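Lytic polysaccharide monooxygenase (Neurospora crassa, PDB 4QI8) probably cleaves cellulose oxidatively as a copper-dependent lytic polysaccharide monooxygenase of the AA9 family, using oxygen and an external electron donor. Local coordinates at residues S55-A58 with G59-I62; V179-P182 with G183-A187. All coordinates share one frame; numbering follows the deposited sequence.

Contact 1: S55-A58 with G59-I62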
loop_
_atom_site.group_PDB
_atom_site.type_symbol
_atom_site.label_atom_id
_atom_site.label_comp_id
_atom_site.label_asym_id
_atom_site.label_seq_id
_atom_site.Cartn_x
_atom_site.Cartn_y
_atom_site.Cartn_z
ATOM N N SER A 55 -16.641 6.092 -2.984
ATOM C CA SER A 55 -16.531 7.070 -4.060
ATOM C C SER A 55 -15.629 8.231 -3.639
ATOM O O SER A 55 -15.812 8.820 -2.575
ATOM C CB SER A 55 -17.918 7.588 -4.445
ATOM O OG SER A 55 -17.837 8.446 -5.568
ATOM N N VAL A 56 -14.654 8.555 -4.484
ATOM C CA VAL A 56 -13.706 9.634 -4.208
ATOM C C VAL A 56 -13.356 10.340 -5.505
ATOM O O VAL A 56 -13.203 9.696 -6.534
ATOM C CB VAL A 56 -12.406 9.107 -3.566
ATOM C CG1 VAL A 56 -11.774 8.039 -4.426
ATOM C CG2 VAL A 56 -11.416 10.242 -3.337
ATOM N N ALA A 57 -13.228 11.660 -5.461
ATOM C CA ALA A 57 -12.822 12.412 -6.643
ATOM C C ALA A 57 -11.311 12.353 -6.848
ATOM O O ALA A 57 -10.532 12.528 -5.908
ATOM C CB ALA A 57 -13.279 13.853 -6.530
ATOM N N ALA A 58 -10.901 12.109 -8.088
ATOM C CA ALA A 58 -9.499 12.215 -8.453
ATOM C C ALA A 58 -9.006 13.603 -8.067
ATOM O O ALA A 58 -9.735 14.591 -8.196
ATOM C CB ALA A 58 -9.322 11.984 -9.939
ATOM N N GLY A 59 -7.772 13.670 -7.580
ATOM C CA GLY A 59 -7.160 14.935 -7.222
ATOM C C GLY A 59 -7.368 15.323 -5.772
ATOM O O GLY A 59 -6.842 16.342 -5.329
ATOM N N THR A 60 -8.131 14.523 -5.034
ATOM C CA THR A 60 -8.360 14.796 -3.617
ATOM C C THR A 60 -7.530 13.863 -2.743
ATOM O O THR A 60 -6.890 12.929 -3.233
ATOM C CB THR A 60 -9.848 14.661 -3.237
ATOM O OG1 THR A 60 -10.255 13.293 -3.336
ATOM C CG2 THR A 60 -10.726 15.522 -4.141
ATOM N N THR A 61 -7.543 14.156 -1.449
ATOM C CA THR A 61 -6.796 13.406 -0.460
ATOM C C THR A 61 -7.763 12.694 0.454
ATOM O O THR A 61 -8.629 13.322 1.061
ATOM C CB THR A 61 -5.951 14.337 0.407
ATOM O OG1 THR A 61 -4.977 14.987 -0.409
ATOM C CG2 THR A 61 -5.236 13.568 1.506
ATOM N N ILE A 62 -7.591 11.385 0.574
ATOM C CA ILE A 62 -8.395 10.592 1.488
ATOM C C ILE A 62 -7.496 10.104 2.608
ATOM O O ILE A 62 -6.321 10.460 2.672
ATOM C CB ILE A 62 -9.085 9.438 0.760
ATOM C CG1 ILE A 62 -8.062 8.487 0.137
ATOM C CG2 ILE A 62 -10.001 9.997 -0.320
ATOM C CD1 ILE A 62 -8.676 7.289 -0.562
#

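Contact 2: V179-P182 with G183-A187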
loop_
_atom_site.group_PDB
_atom_site.type_symbol
_atom_site.label_atom_id
_atom_site.label_comp_id
_atom_site.label_asym_id
_atom_site.label_seq_id
_atom_site.Cartn_x
_atom_site.Cartn_y
_atom_site.Cartn_z
ATOM N N VAL A 179 3.335 -2.666 -12.101
ATOM C CA VAL A 179 3.942 -3.893 -11.626
ATOM C C VAL A 179 2.875 -4.852 -11.108
ATOM O O VAL A 179 1.709 -4.492 -10.955
ATOM C CB VAL A 179 4.981 -3.611 -10.518
ATOM C CG1 VAL A 179 6.088 -2.709 -11.074
ATOM C CG2 VAL A 179 4.337 -3.001 -9.277
ATOM N N SER A 180 3.299 -6.080 -10.843
ATOM C CA SER A 180 2.411 -7.095 -10.300
ATOM C C SER A 180 2.768 -7.412 -8.851
ATOM O O SER A 180 3.911 -7.232 -8.416
ATOM C CB SER A 180 2.485 -8.367 -11.144
ATOM O OG SER A 180 3.763 -8.967 -11.059
ATOM N N PHE A 181 1.771 -7.896 -8.119
ATOM C CA PHE A 181 1.975 -8.441 -6.778
ATOM C C PHE A 181 1.324 -9.811 -6.710
ATOM O O PHE A 181 0.130 -9.915 -6.937
ATOM C CB PHE A 181 1.354 -7.546 -5.707
ATOM C CG PHE A 181 2.127 -6.284 -5.470
ATOM C CD1 PHE A 181 3.339 -6.319 -4.811
ATOM C CD2 PHE A 181 1.671 -5.073 -5.940
ATOM C CE1 PHE A 181 4.083 -5.163 -4.615
ATOM C CE2 PHE A 181 2.410 -3.913 -5.731
ATOM C CZ PHE A 181 3.613 -3.963 -5.075
ATOM N N PRO A 182 2.090 -10.870 -6.426
ATOM C CA PRO A 182 3.550 -10.893 -6.304
ATOM C C PRO A 182 4.231 -10.622 -7.652
ATOM O O PRO A 182 3.605 -10.753 -8.706
ATOM C CB PRO A 182 3.836 -12.306 -5.794
ATOM C CG PRO A 182 2.701 -13.123 -6.311
ATOM C CD PRO A 182 1.507 -12.223 -6.303
ATOM N N GLY A 183 5.495 -10.227 -7.597
ATOM C CA GLY A 183 6.313 -9.992 -8.773
ATOM C C GLY A 183 7.202 -8.772 -8.636
ATOM O O GLY A 183 8.357 -8.785 -9.049
ATOM N N ALA A 184 6.663 -7.713 -8.050
ATOM C CA ALA A 184 7.374 -6.440 -7.986
ATOM C C ALA A 184 8.593 -6.509 -7.085
ATOM O O ALA A 184 9.579 -5.808 -7.322
ATOM C CB ALA A 184 6.444 -5.342 -7.488
ATOM N N TYR A 185 8.497 -7.311 -6.029
ATOM C CA TYR A 185 9.518 -7.353 -4.998
ATOM C C TYR A 185 10.263 -8.680 -5.001
ATOM O O TYR A 185 9.684 -9.743 -5.278
ATOM C CB TYR A 185 8.900 -7.157 -3.612
ATOM C CG TYR A 185 8.171 -5.855 -3.373
ATOM C CD1 TYR A 185 8.322 -4.762 -4.210
ATOM C CD2 TYR A 185 7.332 -5.715 -2.276
ATOM C CE1 TYR A 185 7.659 -3.586 -3.973
ATOM C CE2 TYR A 185 6.656 -4.523 -2.035
ATOM C CZ TYR A 185 6.834 -3.456 -2.889
ATOM O OH TYR A 185 6.180 -2.262 -2.697
ATOM N N LYS A 186 11.541 -8.589 -4.655
ATOM C CA LYS A 186 12.385 -9.745 -4.405
ATOM C C LYS A 186 12.974 -9.610 -3.012
ATOM O O LYS A 186 13.206 -8.501 -2.530
ATOM C CB LYS A 186 13.500 -9.855 -5.446
ATOM C CG LYS A 186 12.979 -10.187 -6.850
ATOM C CD LYS A 186 14.085 -10.439 -7.852
ATOM C CE LYS A 186 14.704 -9.152 -8.349
ATOM N NZ LYS A 186 13.759 -8.390 -9.216
ATOM N N ALA A 187 13.234 -10.735 -2.370
ATOM C CA ALA A 187 13.758 -10.743 -1.010
ATOM C C ALA A 187 15.131 -10.081 -0.909
ATOM O O ALA A 187 15.533 -9.670 0.168
ATOM C CB ALA A 187 13.812 -12.167 -0.489
#

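Contact 1: S55-A58 with G59-I62
Gly59 and Thr60 swing the chain back past Ala57 in a type II beta turn running from Ala57 to Thr60. Gly59 occupies the third position with phi 92°, where a CB would collide with the carbonyl oxygen of Ala58, which accounts for a residue without a side chain; its own carbonyl O accepts a hydrogen bond from Lys126 NZ. Thr60 then meets Ala57 O twice. Its amide closes the turn, Thr60 N lying 3.2 Å from Ala57 O and tilted from the carbonyl plane, while its hydroxyl donates a shorter bond to the same acceptor, Thr60 OG1 to Ala57 O at 2.7 Å, this time in the carbonyl plane. With chi1 at 68°, OG1 sits over its own backbone, turned to Ala57 O, and the methyl runs alongside Ala57, with Thr60 CG2 3.9 Å from Ala57 CB. The hydroxyl also brushes the valine that precedes the turn, Thr60 OG1 being 3.3 Å from Val56 CG2. Two residues on, Ile62 comes across that same branch at about a right angle: its CG2 lies 3.3 Å from Val56 CG2, tighter than usual for two methyl carbons. Outside the turn, Val56 packs on Ile165 of strand 155-166. Two donors from one threonine thus grip a single carbonyl, fixing the rotation of the Thr60 side chain, while the buried residues Val56 and Ile62 press CG2 against CG2 next to that polar grip.

Contact 2: V179-P182 with G183-A187
Chi1 turns CG of Phe181 (-74°) and of Tyr185 (-61°) away from the residue's own carbonyl carbon, which brings the two rings into the same space; the side chains, four residues apart, meet where the loop doubles back. They form a T-shaped stack in which the edge of Phe181 is directed at one face of Tyr185, with centroids 5.1 Å apart and planes at 80°. Phe181 CE1 makes the approach, 3.7 Å from Tyr185 CZ and offset toward the rim of the tyrosine ring. Ala184 CB touches both Val179 CG2 (3.6 Å) and Phe181 CE1 (3.7 Å). The bend is spanned by a weak hydrogen bond from Ala184 N to Ser180 O (2.8 Å), and in one of the two conformers of Ser180 its OG donates to Pro182 O (3.0 Å), beyond the cis peptide preceding the proline. A leucine in place of Tyr185 would probably leave the Phe181 edge without its aromatic face and Glu141 and Tyr79 without their hydroxyl partner. Phe181 also meets Tyr79 and Trp99 edge-to-face and Arg139 in a cation-pi contact, so the loop following strand 178-179 lies against strands 76-82, 99-104 and 134-144, with helix 39-42 touching Phe181 and Pro182.

From the N terminus, contact 1 comes first: it closes the tight turn between strand 54-57, at one edge of the six-stranded sheet, and strand 61-67, the middle strand of the three-stranded one. The chain thereby passes from one sheet of the AA9 beta-sandwich to the other. Contact 2 forms more than a hundred residues later, after strand 178-179 has added the opposite edge to the six-stranded sheet, and folds the ensuing loop back on itself beside helix 39-42. The two are in series, neither nested nor crossing. Their centres are about 27 Å apart, on opposite sides of the chain's centre, and they do not touch.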